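PDB 3BZW: putative lipase from Bacteroides thetaiotaomicron VPI-5482, which probably hydrolyses ester bonds as a GDSL-type (SGNH) lipase or acylhydrolase, perhaps acting on lysophospholipids. Local coordinates for residues V29-D34 with A91-M96; F62-S67 with K83-E88; R76-L81 with K156-K161; K161-L166 with W209-I214. All coordinates share one frame; numbering follows the deposited sequence.

Contact 1 of 4, residues V29-D34 with A91-M96; sequences VGYIGD and AILVFM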
loop_
_atom_site.group_PDB
_atom_site.type_symbol
_atom_site.label_atom_id
_atom_site.label_comp_id
_atom_site.label_asym_id
_atom_site.label_seq_id
_atom_site.Cartn_x
_atom_site.Cartn_y
_atom_site.Cartn_z
ATOM N N VAL A 29 28.123 -15.520 34.356
ATOM C CA VAL A 29 27.535 -15.631 33.028
ATOM C C VAL A 29 28.330 -16.441 32.014
ATOM O O VAL A 29 29.554 -16.329 31.921
ATOM C CB VAL A 29 27.295 -14.220 32.431
ATOM C CG1 VAL A 29 26.664 -14.337 31.051
ATOM C CG2 VAL A 29 26.400 -13.404 33.360
ATOM N N GLY A 30 27.617 -17.260 31.248
ATOM C CA GLY A 30 28.257 -18.049 30.215
ATOM C C GLY A 30 28.133 -17.286 28.911
ATOM O O GLY A 30 27.042 -16.837 28.563
ATOM N N TYR A 31 29.239 -17.120 28.192
ATOM C CA TYR A 31 29.207 -16.393 26.927
ATOM C C TYR A 31 29.472 -17.317 25.744
ATOM O O TYR A 31 30.585 -17.813 25.558
ATOM C CB TYR A 31 30.236 -15.258 26.939
ATOM C CG TYR A 31 29.998 -14.210 28.010
ATOM C CD1 TYR A 31 30.509 -14.365 29.300
ATOM C CD2 TYR A 31 29.275 -13.054 27.724
ATOM C CE1 TYR A 31 30.310 -13.386 30.280
ATOM C CE2 TYR A 31 29.067 -12.074 28.691
ATOM C CZ TYR A 31 29.586 -12.242 29.965
ATOM O OH TYR A 31 29.396 -11.257 30.907
ATOM N N ILE A 32 28.435 -17.535 24.942
ATOM C CA ILE A 32 28.511 -18.406 23.776
ATOM C C ILE A 32 28.594 -17.582 22.494
ATOM O O ILE A 32 27.872 -16.596 22.340
ATOM C CB ILE A 32 27.265 -19.330 23.736
ATOM C CG1 ILE A 32 27.310 -20.283 24.934
ATOM C CG2 ILE A 32 27.196 -20.096 22.412
ATOM C CD1 ILE A 32 26.083 -21.158 25.081
ATOM N N GLY A 33 29.483 -17.973 21.581
ATOM C CA GLY A 33 29.599 -17.230 20.335
ATOM C C GLY A 33 30.779 -17.537 19.424
ATOM O O GLY A 33 31.229 -18.682 19.321
ATOM N N ASP A 34 31.278 -16.498 18.757
ATOM C CA ASP A 34 32.388 -16.637 17.822
ATOM C C ASP A 34 33.621 -15.816 18.202
ATOM O O ASP A 34 33.876 -15.573 19.379
ATOM C CB ASP A 34 31.931 -16.270 16.399
ATOM C CG ASP A 34 31.205 -14.932 16.339
ATOM O OD1 ASP A 34 31.629 -13.984 17.030
ATOM O OD2 ASP A 34 30.211 -14.827 15.590
ATOM N N ALA A 91 23.363 -17.061 34.268
ATOM C CA ALA A 91 22.727 -16.623 33.029
ATOM C C ALA A 91 23.604 -16.965 31.833
ATOM O O ALA A 91 24.785 -17.281 31.983
ATOM C CB ALA A 91 22.460 -15.122 33.081
ATOM N N ILE A 92 23.018 -16.889 30.645
ATOM C CA ILE A 92 23.727 -17.220 29.418
ATOM C C ILE A 92 23.419 -16.251 28.287
ATOM O O ILE A 92 22.258 -15.937 28.024
ATOM C CB ILE A 92 23.342 -18.635 28.938
ATOM C CG1 ILE A 92 23.659 -19.649 30.036
ATOM C CG2 ILE A 92 24.086 -18.983 27.646
ATOM C CD1 ILE A 92 23.231 -21.047 29.700
ATOM N N LEU A 93 24.469 -15.775 27.631
ATOM C CA LEU A 93 24.321 -14.878 26.493
ATOM C C LEU A 93 24.801 -15.617 25.248
ATOM O O LEU A 93 25.863 -16.250 25.261
ATOM C CB LEU A 93 25.150 -13.604 26.674
ATOM C CG LEU A 93 24.800 -12.653 27.820
ATOM C CD1 LEU A 93 25.644 -11.392 27.688
ATOM C CD2 LEU A 93 23.321 -12.298 27.783
ATOM N N VAL A 94 24.012 -15.546 24.182
ATOM C CA VAL A 94 24.358 -16.198 22.926
ATOM C C VAL A 94 24.487 -15.104 21.869
ATOM O O VAL A 94 23.504 -14.472 21.494
ATOM C CB VAL A 94 23.269 -17.203 22.504
ATOM C CG1 VAL A 94 23.726 -17.978 21.277
ATOM C CG2 VAL A 94 22.966 -18.157 23.663
ATOM N N PHE A 95 25.715 -14.897 21.404
ATOM C CA PHE A 95 26.053 -13.863 20.424
ATOM C C PHE A 95 26.631 -14.623 19.227
ATOM O O PHE A 95 27.842 -14.788 19.121
ATOM C CB PHE A 95 27.105 -12.955 21.072
ATOM C CG PHE A 95 27.400 -11.692 20.317
ATOM C CD1 PHE A 95 28.490 -10.904 20.684
ATOM C CD2 PHE A 95 26.596 -11.273 19.265
ATOM C CE1 PHE A 95 28.772 -9.718 20.013
ATOM C CE2 PHE A 95 26.873 -10.083 18.587
ATOM C CZ PHE A 95 27.960 -9.309 18.962
HETATM N N MSE A 96 25.762 -15.062 18.319
HETATM C CA MSE A 96 26.199 -15.889 17.196
HETATM C C MSE A 96 25.418 -15.669 15.900
HETATM O O MSE A 96 24.272 -15.228 15.925
HETATM C CB MSE A 96 26.038 -17.355 17.616
HETATM C CG MSE A 96 26.593 -18.388 16.655
HETATM SE SE MSE A 96 28.468 -18.654 16.941
HETATM C CE MSE A 96 28.365 -20.003 18.343
HETATM O O HOH W 1 30.339 -13.677 19.508
#
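Gly30 and Ile32 meet Ala91, Leu93 and Phe95 through the backbone bonds that zip two parallel strands together. Gly30 N binds Ala91 O at 2.9 Å and Gly30 O accepts Leu93 N. Ile32 N then binds Leu93 O, and Ile32 O accepts Phe95 N in an almost straight bond (178° at the hydrogen). The axes of 29-33 and 91-95 run 17° apart.

Apolar packing differs on the two faces. On one, the Leu93 methyl CD1 lies 3.6 Å from Tyr31 CE2, with the two side chains pointing the same way; Leu93 CG meets Val29 CG1 at 4.1 Å. On the other, Ile32 CD1 touches Ile92 CG2 at 3.9 Å, and helix 74-85 covers this face. Branched residues suit such buried strands, the first and third of the chain and neighbours at the middle of the parallel sheet of the SGNH fold.

Gly33 and Asp34 belong to the family's Gly-Asp-Ser signature. At these backbone angles a CB on Gly33 would collide with Phe95 O and jam against the carbonyl oxygen of Ile32, so glycine suits the place. Selenomethionine Met96, bent at chi2 and chi3, brings CE to 3.3 Å from Gly33 O.

One water accepts from Asp34 N and donates to Phe95 O (2.8 Å), while Asp34 OD1 accepts from Ile36 N.

Contact 2 of 4, residues F62-S67 with K83-E88; sequences FVYGIS and KEHGGE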
loop_
_atom_site.group_PDB
_atom_site.type_symbol
_atom_site.label_atom_id
_atom_site.label_comp_id
_atom_site.label_asym_id
_atom_site.label_seq_id
_atom_site.Cartn_x
_atom_site.Cartn_y
_atom_site.Cartn_z
ATOM N N PHE A 62 32.274 -17.174 31.894
ATOM C CA PHE A 62 32.616 -18.529 31.485
ATOM C C PHE A 62 32.467 -18.394 29.966
ATOM O O PHE A 62 31.361 -18.465 29.427
ATOM C CB PHE A 62 31.617 -19.545 32.051
ATOM C CG PHE A 62 31.588 -19.600 33.560
ATOM C CD1 PHE A 62 32.771 -19.600 34.299
ATOM C CD2 PHE A 62 30.378 -19.690 34.240
ATOM C CE1 PHE A 62 32.744 -19.690 35.692
ATOM C CE2 PHE A 62 30.341 -19.781 35.633
ATOM C CZ PHE A 62 31.529 -19.780 36.357
ATOM N N VAL A 63 33.588 -18.175 29.286
ATOM C CA VAL A 63 33.584 -17.948 27.842
ATOM C C VAL A 63 33.846 -19.169 26.976
ATOM O O VAL A 63 34.852 -19.862 27.138
ATOM C CB VAL A 63 34.612 -16.854 27.471
ATOM C CG1 VAL A 63 34.519 -16.526 25.993
ATOM C CG2 VAL A 63 34.375 -15.615 28.319
ATOM N N TYR A 64 32.942 -19.413 26.032
ATOM C CA TYR A 64 33.066 -20.556 25.143
ATOM C C TYR A 64 33.136 -20.175 23.670
ATOM O O TYR A 64 33.353 -21.028 22.811
ATOM C CB TYR A 64 31.907 -21.522 25.413
ATOM C CG TYR A 64 32.063 -22.171 26.764
ATOM C CD1 TYR A 64 32.887 -23.282 26.927
ATOM C CD2 TYR A 64 31.496 -21.601 27.901
ATOM C CE1 TYR A 64 33.153 -23.802 28.190
ATOM C CE2 TYR A 64 31.756 -22.114 29.171
ATOM C CZ TYR A 64 32.588 -23.212 29.306
ATOM O OH TYR A 64 32.882 -23.701 30.560
ATOM N N GLY A 65 32.973 -18.886 23.383
ATOM C CA GLY A 65 33.036 -18.435 22.004
ATOM C C GLY A 65 34.379 -18.753 21.372
ATOM O O GLY A 65 35.428 -18.594 21.997
ATOM N N ILE A 66 34.349 -19.205 20.125
ATOM C CA ILE A 66 35.569 -19.545 19.407
ATOM C C ILE A 66 35.524 -18.975 17.995
ATOM O O ILE A 66 34.486 -19.010 17.334
ATOM C CB ILE A 66 35.755 -21.074 19.335
ATOM C CG1 ILE A 66 36.031 -21.619 20.741
ATOM C CG2 ILE A 66 36.898 -21.419 18.383
ATOM C CD1 ILE A 66 36.001 -23.133 20.832
ATOM N N SER A 67 36.659 -18.457 17.543
ATOM C CA SER A 67 36.768 -17.869 16.219
ATOM C C SER A 67 36.204 -18.751 15.112
ATOM O O SER A 67 36.505 -19.945 15.039
ATOM C CB SER A 67 38.230 -17.541 15.915
ATOM O OG SER A 67 38.735 -16.608 16.857
ATOM N N LYS A 83 28.793 -28.867 31.586
ATOM C CA LYS A 83 29.777 -29.791 32.135
ATOM C C LYS A 83 30.763 -29.127 33.096
ATOM O O LYS A 83 30.965 -29.592 34.217
ATOM C CB LYS A 83 30.560 -30.452 30.997
ATOM C CG LYS A 83 31.694 -31.357 31.460
ATOM C CD LYS A 83 32.589 -31.765 30.295
ATOM C CE LYS A 83 33.829 -32.504 30.782
ATOM N NZ LYS A 83 34.764 -32.850 29.665
ATOM N N GLU A 84 31.368 -28.031 32.657
ATOM C CA GLU A 84 32.366 -27.351 33.469
ATOM C C GLU A 84 31.856 -26.390 34.541
ATOM O O GLU A 84 32.516 -26.214 35.564
ATOM C CB GLU A 84 33.349 -26.618 32.555
ATOM C CG GLU A 84 33.851 -27.473 31.391
ATOM C CD GLU A 84 34.875 -26.757 30.536
ATOM O OE1 GLU A 84 34.743 -25.530 30.360
ATOM O OE2 GLU A 84 35.802 -27.420 30.031
ATOM N N HIS A 85 30.694 -25.773 34.327
ATOM C CA HIS A 85 30.169 -24.815 35.301
ATOM C C HIS A 85 28.664 -24.889 35.543
ATOM O O HIS A 85 28.060 -23.923 36.014
ATOM C CB HIS A 85 30.524 -23.394 34.859
ATOM C CG HIS A 85 31.993 -23.170 34.687
ATOM N ND1 HIS A 85 32.872 -23.160 35.747
ATOM C CD2 HIS A 85 32.742 -22.978 33.574
ATOM C CE1 HIS A 85 34.101 -22.973 35.297
ATOM N NE2 HIS A 85 34.049 -22.860 33.983
ATOM N N GLY A 86 28.067 -26.030 35.229
ATOM C CA GLY A 86 26.636 -26.193 35.409
ATOM C C GLY A 86 26.075 -25.692 36.728
ATOM O O GLY A 86 25.048 -25.014 36.748
ATOM N N GLY A 87 26.745 -26.012 37.831
ATOM C CA GLY A 87 26.253 -25.589 39.131
ATOM C C GLY A 87 26.610 -24.177 39.551
ATOM O O GLY A 87 26.191 -23.726 40.616
ATOM N N GLU A 88 27.375 -23.475 38.722
ATOM C CA GLU A 88 27.791 -22.107 39.036
ATOM C C GLU A 88 27.104 -21.038 38.189
ATOM O O GLU A 88 26.801 -19.952 38.677
ATOM C CB GLU A 88 29.301 -21.947 38.830
ATOM C CG GLU A 88 30.177 -22.956 39.541
ATOM C CD GLU A 88 31.637 -22.837 39.128
ATOM O OE1 GLU A 88 32.259 -21.790 39.412
ATOM O OE2 GLU A 88 32.160 -23.789 38.513
#
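Phe62 and His85 are the backbone's nearest neighbours here, with CA atoms 7.8 Å apart, too far for main-chain pairing. Phe62 lies near the end of strand 60-63, and His85 near the end of helix 74-85; beyond it Glu88 N bonds back to His85 O. The contact is therefore made by side chains.

Its centre is a face-to-face stack of the Phe62 and His85 rings, with centroids 3.7 Å apart and planes only 5° from parallel. His85 CG sits over the middle of the phenyl ring, and His85 CB adds a CH-pi contact to the same face. The opposite face of the imidazole is met near its rim by Glu84 CB, so the ring is held flat between an aromatic and an aliphatic neighbour.

Strand 60-63, helix 74-85 and strand 91-95 form a beta-alpha-beta crossover of the alpha/beta fold, and this contact ties the end of its helix back to its first strand.

Polar groups grip the edges. Tyr64 OH donates to Glu84 OE1 at 2.6 Å, using the anti lone pair of an oxygen that lies in the tyrosine ring plane; ring and carboxylate planes are turned 52° apart. Tyr64 OH also stands 3.1 Å from His85 CD2, near the plane of the imidazole at its edge. His85 ND1 donates to Glu88 OE2 at 2.9 Å; that oxygen lies in the imidazole plane, yet is met from above the plane of its own carboxylate. This bond fixes the ring's rotation, and the nearby acid would probably favour a protonated imidazole. Glu88 OE1 is 3.7 Å from Phe62 CZ and has a long, weak ion pair with Lys28.

Contact 3 of 4, residues R76-L81 with K156-K161; sequences RQAEKL and KLFPDK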
loop_
_atom_site.group_PDB
_atom_site.type_symbol
_atom_site.label_atom_id
_atom_site.label_comp_id
_atom_site.label_asym_id
_atom_site.label_seq_id
_atom_site.Cartn_x
_atom_site.Cartn_y
_atom_site.Cartn_z
ATOM N N ARG A 76 27.137 -27.598 21.398
ATOM C CA ARG A 76 28.427 -28.038 21.931
ATOM C C ARG A 76 28.949 -27.073 22.989
ATOM O O ARG A 76 29.463 -27.496 24.026
ATOM C CB ARG A 76 29.469 -28.152 20.820
ATOM C CG ARG A 76 30.825 -28.659 21.307
ATOM C CD ARG A 76 31.921 -28.418 20.271
ATOM N NE ARG A 76 32.263 -27.000 20.166
ATOM C CZ ARG A 76 32.982 -26.334 21.065
ATOM N NH1 ARG A 76 33.449 -26.954 22.142
ATOM N NH2 ARG A 76 33.224 -25.044 20.895
ATOM N N GLN A 77 28.832 -25.776 22.725
ATOM C CA GLN A 77 29.298 -24.790 23.688
ATOM C C GLN A 77 28.421 -24.818 24.940
ATOM O O GLN A 77 28.921 -24.678 26.053
ATOM C CB GLN A 77 29.303 -23.388 23.064
ATOM C CG GLN A 77 30.462 -23.152 22.086
ATOM C CD GLN A 77 30.508 -21.723 21.560
ATOM O OE1 GLN A 77 30.224 -20.773 22.291
ATOM N NE2 GLN A 77 30.889 -21.564 20.292
ATOM N N ALA A 78 27.118 -25.008 24.756
ATOM C CA ALA A 78 26.198 -25.059 25.890
ATOM C C ALA A 78 26.496 -26.294 26.735
ATOM O O ALA A 78 26.465 -26.242 27.964
ATOM C CB ALA A 78 24.755 -25.099 25.398
ATOM N N GLU A 79 26.781 -27.403 26.064
ATOM C CA GLU A 79 27.093 -28.657 26.746
ATOM C C GLU A 79 28.380 -28.540 27.554
ATOM O O GLU A 79 28.466 -29.054 28.670
ATOM C CB GLU A 79 27.227 -29.792 25.727
ATOM C CG GLU A 79 25.904 -30.375 25.262
ATOM C CD GLU A 79 26.026 -31.123 23.946
ATOM O OE1 GLU A 79 27.074 -31.766 23.719
ATOM O OE2 GLU A 79 25.068 -31.075 23.145
ATOM N N LYS A 80 29.377 -27.863 26.992
ATOM C CA LYS A 80 30.647 -27.702 27.682
ATOM C C LYS A 80 30.453 -26.799 28.896
ATOM O O LYS A 80 31.038 -27.031 29.954
ATOM C CB LYS A 80 31.704 -27.119 26.739
ATOM C CG LYS A 80 33.128 -27.320 27.236
ATOM C CD LYS A 80 34.164 -26.838 26.232
ATOM C CE LYS A 80 35.570 -27.122 26.744
ATOM N NZ LYS A 80 36.630 -26.533 25.879
ATOM N N LEU A 81 29.624 -25.774 28.739
ATOM C CA LEU A 81 29.333 -24.854 29.830
ATOM C C LEU A 81 28.671 -25.624 30.972
ATOM O O LEU A 81 29.039 -25.462 32.133
ATOM C CB LEU A 81 28.398 -23.742 29.343
ATOM C CG LEU A 81 27.787 -22.806 30.386
ATOM C CD1 LEU A 81 28.878 -22.003 31.074
ATOM C CD2 LEU A 81 26.790 -21.876 29.703
ATOM N N LYS A 156 16.835 -27.086 27.303
ATOM C CA LYS A 156 16.887 -28.420 27.900
ATOM C C LYS A 156 17.963 -28.489 28.985
ATOM O O LYS A 156 17.762 -29.103 30.034
ATOM C CB LYS A 156 17.184 -29.475 26.828
ATOM C CG LYS A 156 15.986 -29.885 25.984
ATOM C CD LYS A 156 16.416 -30.810 24.852
ATOM C CE LYS A 156 15.440 -31.957 24.656
ATOM N NZ LYS A 156 15.426 -32.869 25.839
ATOM N N LEU A 157 19.100 -27.852 28.725
ATOM C CA LEU A 157 20.217 -27.856 29.666
ATOM C C LEU A 157 20.090 -26.835 30.795
ATOM O O LEU A 157 20.511 -27.090 31.926
ATOM C CB LEU A 157 21.527 -27.609 28.914
ATOM C CG LEU A 157 21.960 -28.665 27.894
ATOM C CD1 LEU A 157 23.085 -28.112 27.033
ATOM C CD2 LEU A 157 22.406 -29.930 28.614
ATOM N N PHE A 158 19.500 -25.686 30.488
ATOM C CA PHE A 158 19.349 -24.616 31.469
ATOM C C PHE A 158 17.920 -24.081 31.492
ATOM O O PHE A 158 17.696 -22.887 31.300
ATOM C CB PHE A 158 20.314 -23.482 31.114
ATOM C CG PHE A 158 21.743 -23.926 30.968
ATOM C CD1 PHE A 158 22.536 -24.143 32.091
ATOM C CD2 PHE A 158 22.299 -24.128 29.707
ATOM C CE1 PHE A 158 23.863 -24.553 31.959
ATOM C CE2 PHE A 158 23.625 -24.538 29.565
ATOM C CZ PHE A 158 24.407 -24.749 30.689
ATOM N N PRO A 159 16.936 -24.954 31.758
ATOM C CA PRO A 159 15.528 -24.543 31.790
ATOM C C PRO A 159 15.127 -23.481 32.810
ATOM O O PRO A 159 14.136 -22.777 32.608
ATOM C CB PRO A 159 14.789 -25.867 32.009
ATOM C CG PRO A 159 15.754 -26.649 32.836
ATOM C CD PRO A 159 17.074 -26.373 32.136
ATOM N N ASP A 160 15.892 -23.352 33.890
ATOM C CA ASP A 160 15.559 -22.387 34.940
ATOM C C ASP A 160 16.461 -21.160 34.962
ATOM O O ASP A 160 16.461 -20.396 35.931
ATOM C CB ASP A 160 15.612 -23.081 36.305
ATOM C CG ASP A 160 17.016 -23.563 36.664
ATOM O OD1 ASP A 160 17.865 -23.684 35.753
ATOM O OD2 ASP A 160 17.262 -23.837 37.856
ATOM N N LYS A 161 17.219 -20.961 33.891
ATOM C CA LYS A 161 18.138 -19.834 33.816
ATOM C C LYS A 161 17.691 -18.744 32.853
ATOM O O LYS A 161 16.833 -18.957 31.992
ATOM C CB LYS A 161 19.524 -20.317 33.378
ATOM C CG LYS A 161 20.108 -21.452 34.206
ATOM C CD LYS A 161 20.364 -21.044 35.651
ATOM C CE LYS A 161 21.060 -22.176 36.402
ATOM N NZ LYS A 161 21.379 -21.829 37.809
#
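Phe158, Leu157 and Ala78 bury the most surface where the end of helix 143-157 meets the flank of helix 74-85. No hydrogen bond joins the two segments; the contact is one of shape.

Phe158 is the first residue to leave the helical conformation, and it opens a type I turn that ends at Lys161. Its CG is anti to the carbonyl carbon (chi1 -54°), which sends it off the turn on the side of helix 74-85. The far end of the ring does the touching: Phe158 CE2 comes 3.7 Å from Ala78 O, a carbonyl oxygen lying near the ring plane at its edge, while Phe158 CZ meets Leu81 CD2 at 3.9 Å. A large flat side chain suits a place where it must span from the turn to a helix.

An alanine in place of Phe158 would probably open a gap between the turn after helix 143-157 and helix 74-85, leaving Leu81 CD2 and Ala78 O without the ring they meet.

Leu157 works one residue earlier through a single methyl. Leu157 CD1 rests 3.8 Å from Ala78 CB and 4.0 Å from Glu79 CG, so that the aliphatic part of Glu79 packs beside it. Ala78 suits its place by being small: its lone CB lets both Leu157 and the phenylalanine ring come close to the helix backbone.

On the outer side the turn faces the second subunit: Pro159 O accepts from Gln229 of that subunit, and Lys156 forms a salt bridge with its Glu228. Beneath the helices lies strand 91-95, whose Ile92 is touched by both Leu81 and Phe158.

Contact 4 of 4, residues K161-L166 with W209-I214; sequences KQIVLL and WGIPVI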
loop_
_atom_site.group_PDB
_atom_site.type_symbol
_atom_site.label_atom_id
_atom_site.label_comp_id
_atom_site.label_asym_id
_atom_site.label_seq_id
_atom_site.Cartn_x
_atom_site.Cartn_y
_atom_site.Cartn_z
ATOM N N LYS A 161 17.219 -20.961 33.891
ATOM C CA LYS A 161 18.138 -19.834 33.816
ATOM C C LYS A 161 17.691 -18.744 32.853
ATOM O O LYS A 161 16.833 -18.957 31.992
ATOM C CB LYS A 161 19.524 -20.317 33.378
ATOM C CG LYS A 161 20.108 -21.452 34.206
ATOM C CD LYS A 161 20.364 -21.044 35.651
ATOM C CE LYS A 161 21.060 -22.176 36.402
ATOM N NZ LYS A 161 21.379 -21.829 37.809
ATOM N N GLN A 162 18.290 -17.571 33.018
ATOM C CA GLN A 162 18.023 -16.432 32.152
ATOM C C GLN A 162 18.935 -16.617 30.939
ATOM O O GLN A 162 20.159 -16.557 31.067
ATOM C CB GLN A 162 18.381 -15.132 32.875
ATOM C CG GLN A 162 18.163 -13.868 32.053
ATOM C CD GLN A 162 16.724 -13.717 31.602
ATOM O OE1 GLN A 162 16.314 -14.290 30.590
ATOM N NE2 GLN A 162 15.946 -12.959 32.360
ATOM N N ILE A 163 18.348 -16.869 29.770
ATOM C CA ILE A 163 19.125 -17.058 28.546
ATOM C C ILE A 163 18.715 -15.980 27.546
ATOM O O ILE A 163 17.536 -15.849 27.211
ATOM C CB ILE A 163 18.870 -18.449 27.925
ATOM C CG1 ILE A 163 19.065 -19.540 28.984
ATOM C CG2 ILE A 163 19.826 -18.679 26.764
ATOM C CD1 ILE A 163 18.687 -20.935 28.502
ATOM N N VAL A 164 19.690 -15.215 27.063
ATOM C CA VAL A 164 19.399 -14.119 26.145
ATOM C C VAL A 164 20.177 -14.214 24.836
ATOM O O VAL A 164 21.356 -14.571 24.831
ATOM C CB VAL A 164 19.732 -12.771 26.817
ATOM C CG1 VAL A 164 19.162 -11.617 25.999
ATOM C CG2 VAL A 164 19.193 -12.758 28.242
ATOM N N LEU A 165 19.510 -13.889 23.729
ATOM C CA LEU A 165 20.148 -13.922 22.417
ATOM C C LEU A 165 20.517 -12.509 21.980
ATOM O O LEU A 165 19.765 -11.566 22.215
ATOM C CB LEU A 165 19.204 -14.514 21.367
ATOM C CG LEU A 165 18.584 -15.882 21.643
ATOM C CD1 LEU A 165 17.789 -16.322 20.421
ATOM C CD2 LEU A 165 19.680 -16.885 21.966
ATOM N N LEU A 166 21.673 -12.372 21.340
ATOM C CA LEU A 166 22.120 -11.076 20.842
ATOM C C LEU A 166 22.234 -11.186 19.324
ATOM O O LEU A 166 22.786 -12.159 18.807
ATOM C CB LEU A 166 23.490 -10.710 21.423
ATOM C CG LEU A 166 23.674 -10.697 22.943
ATOM C CD1 LEU A 166 25.094 -10.240 23.269
ATOM C CD2 LEU A 166 22.659 -9.777 23.586
ATOM N N TRP A 209 10.291 -19.172 19.978
ATOM C CA TRP A 209 10.746 -20.040 21.063
ATOM C C TRP A 209 10.512 -19.556 22.492
ATOM O O TRP A 209 10.672 -20.328 23.443
ATOM C CB TRP A 209 12.231 -20.364 20.877
ATOM C CG TRP A 209 12.470 -21.338 19.773
ATOM C CD1 TRP A 209 12.815 -21.056 18.482
ATOM C CD2 TRP A 209 12.302 -22.757 19.845
ATOM N NE1 TRP A 209 12.869 -22.215 17.743
ATOM C CE2 TRP A 209 12.556 -23.274 18.557
ATOM C CE3 TRP A 209 11.955 -23.643 20.875
ATOM C CZ2 TRP A 209 12.475 -24.643 18.269
ATOM C CZ3 TRP A 209 11.874 -25.001 20.590
ATOM C CH2 TRP A 209 12.133 -25.488 19.294
ATOM N N GLY A 210 10.127 -18.294 22.650
ATOM C CA GLY A 210 9.906 -17.768 23.984
ATOM C C GLY A 210 11.238 -17.487 24.655
ATOM O O GLY A 210 11.605 -18.123 25.638
ATOM N N ILE A 211 11.974 -16.527 24.118
ATOM C CA ILE A 211 13.272 -16.196 24.673
ATOM C C ILE A 211 13.562 -14.726 24.400
ATOM O O ILE A 211 13.243 -14.211 23.329
ATOM C CB ILE A 211 14.366 -17.103 24.043
ATOM C CG1 ILE A 211 15.688 -16.938 24.786
ATOM C CG2 ILE A 211 14.543 -16.769 22.557
ATOM C CD1 ILE A 211 16.740 -17.979 24.389
ATOM N N PRO A 212 14.152 -14.020 25.380
ATOM C CA PRO A 212 14.442 -12.604 25.148
ATOM C C PRO A 212 15.575 -12.399 24.148
ATOM O O PRO A 212 16.522 -13.183 24.088
ATOM C CB PRO A 212 14.789 -12.088 26.545
ATOM C CG PRO A 212 15.399 -13.292 27.205
ATOM C CD PRO A 212 14.483 -14.410 26.761
ATOM N N VAL A 213 15.460 -11.343 23.355
ATOM C CA VAL A 213 16.478 -11.025 22.367
ATOM C C VAL A 213 16.830 -9.551 22.487
ATOM O O VAL A 213 15.943 -8.706 22.538
ATOM C CB VAL A 213 15.974 -11.287 20.926
ATOM C CG1 VAL A 213 17.048 -10.873 19.910
ATOM C CG2 VAL A 213 15.612 -12.756 20.753
ATOM N N ILE A 214 18.123 -9.255 22.566
ATOM C CA ILE A 214 18.594 -7.880 22.621
ATOM C C ILE A 214 19.092 -7.614 21.201
ATOM O O ILE A 214 19.998 -8.291 20.717
ATOM C CB ILE A 214 19.745 -7.713 23.641
ATOM C CG1 ILE A 214 19.200 -7.904 25.061
ATOM C CG2 ILE A 214 20.387 -6.332 23.500
ATOM C CD1 ILE A 214 20.235 -7.733 26.147
#
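Leu165 pairs with Val213 in a short parallel strand contact at the margin of the central sheet, where strand 213-214 is the outermost within this chain. Two backbone bonds define it: Leu165 N to Pro212 O at 3.1 Å, and Ile214 N to Leu165 O at 2.9 Å. Leu165 thus bonds to the residues before and after Val213, as in parallel pairing.

Before the strand begins the pairing gives way. Pro212 has no N-H to offer, and Ile163 O instead meets Pro212 CG at 3.3 Å and Ile211 CG1 at 3.2 Å.

On one face Leu165 packs across Ile211 at about a right angle, with Leu165 CD1 at 3.9 Å from Ile211 CG2, while its CB touches Val213 CG2. An alanine in place of Leu165 would keep that last touch but would probably open a gap beside Ile211.

On the other face Leu166 and Ile214 lie side by side, Leu166 CD2 at 3.6 Å from Ile214 CB, and Val164 CG1 meets Ile214 CG1 at 3.8 Å. Branched, purely apolar side chains suit this buried place between layers.

Helix 143-157 covers the Leu165 face through Ile151, and helix 245-258 the other, where Leu255 touches both Leu166 and Ile214. Strand 91-95 is the neighbour of strand 162-166 on its inner side.

How the contacts relate
Contacts 1 and 4 are buried strand pairings in one parallel sheet, joined by backbone bonds between strands 91-95 and 162-166; contact 1 is central, contact 4 marginal and shorter. Contacts 2 and 3 both use helix 74-85, at its end and along its flank, and lie further from the chain's centre. Chemistry follows place. Contacts 1 and 4 combine main-chain bonds with aliphatic packing; contact 3, also buried, is mainly apolar packing with no hydrogen bond between its segments; contact 2, partly buried, relies instead on an aromatic stack and hydrogen bonds to carboxylates. Gln77 links contacts 1 and 3 by a bond to Gly33 N, and Lys161 is shared by contacts 3 and 4, both of which also touch the second subunit.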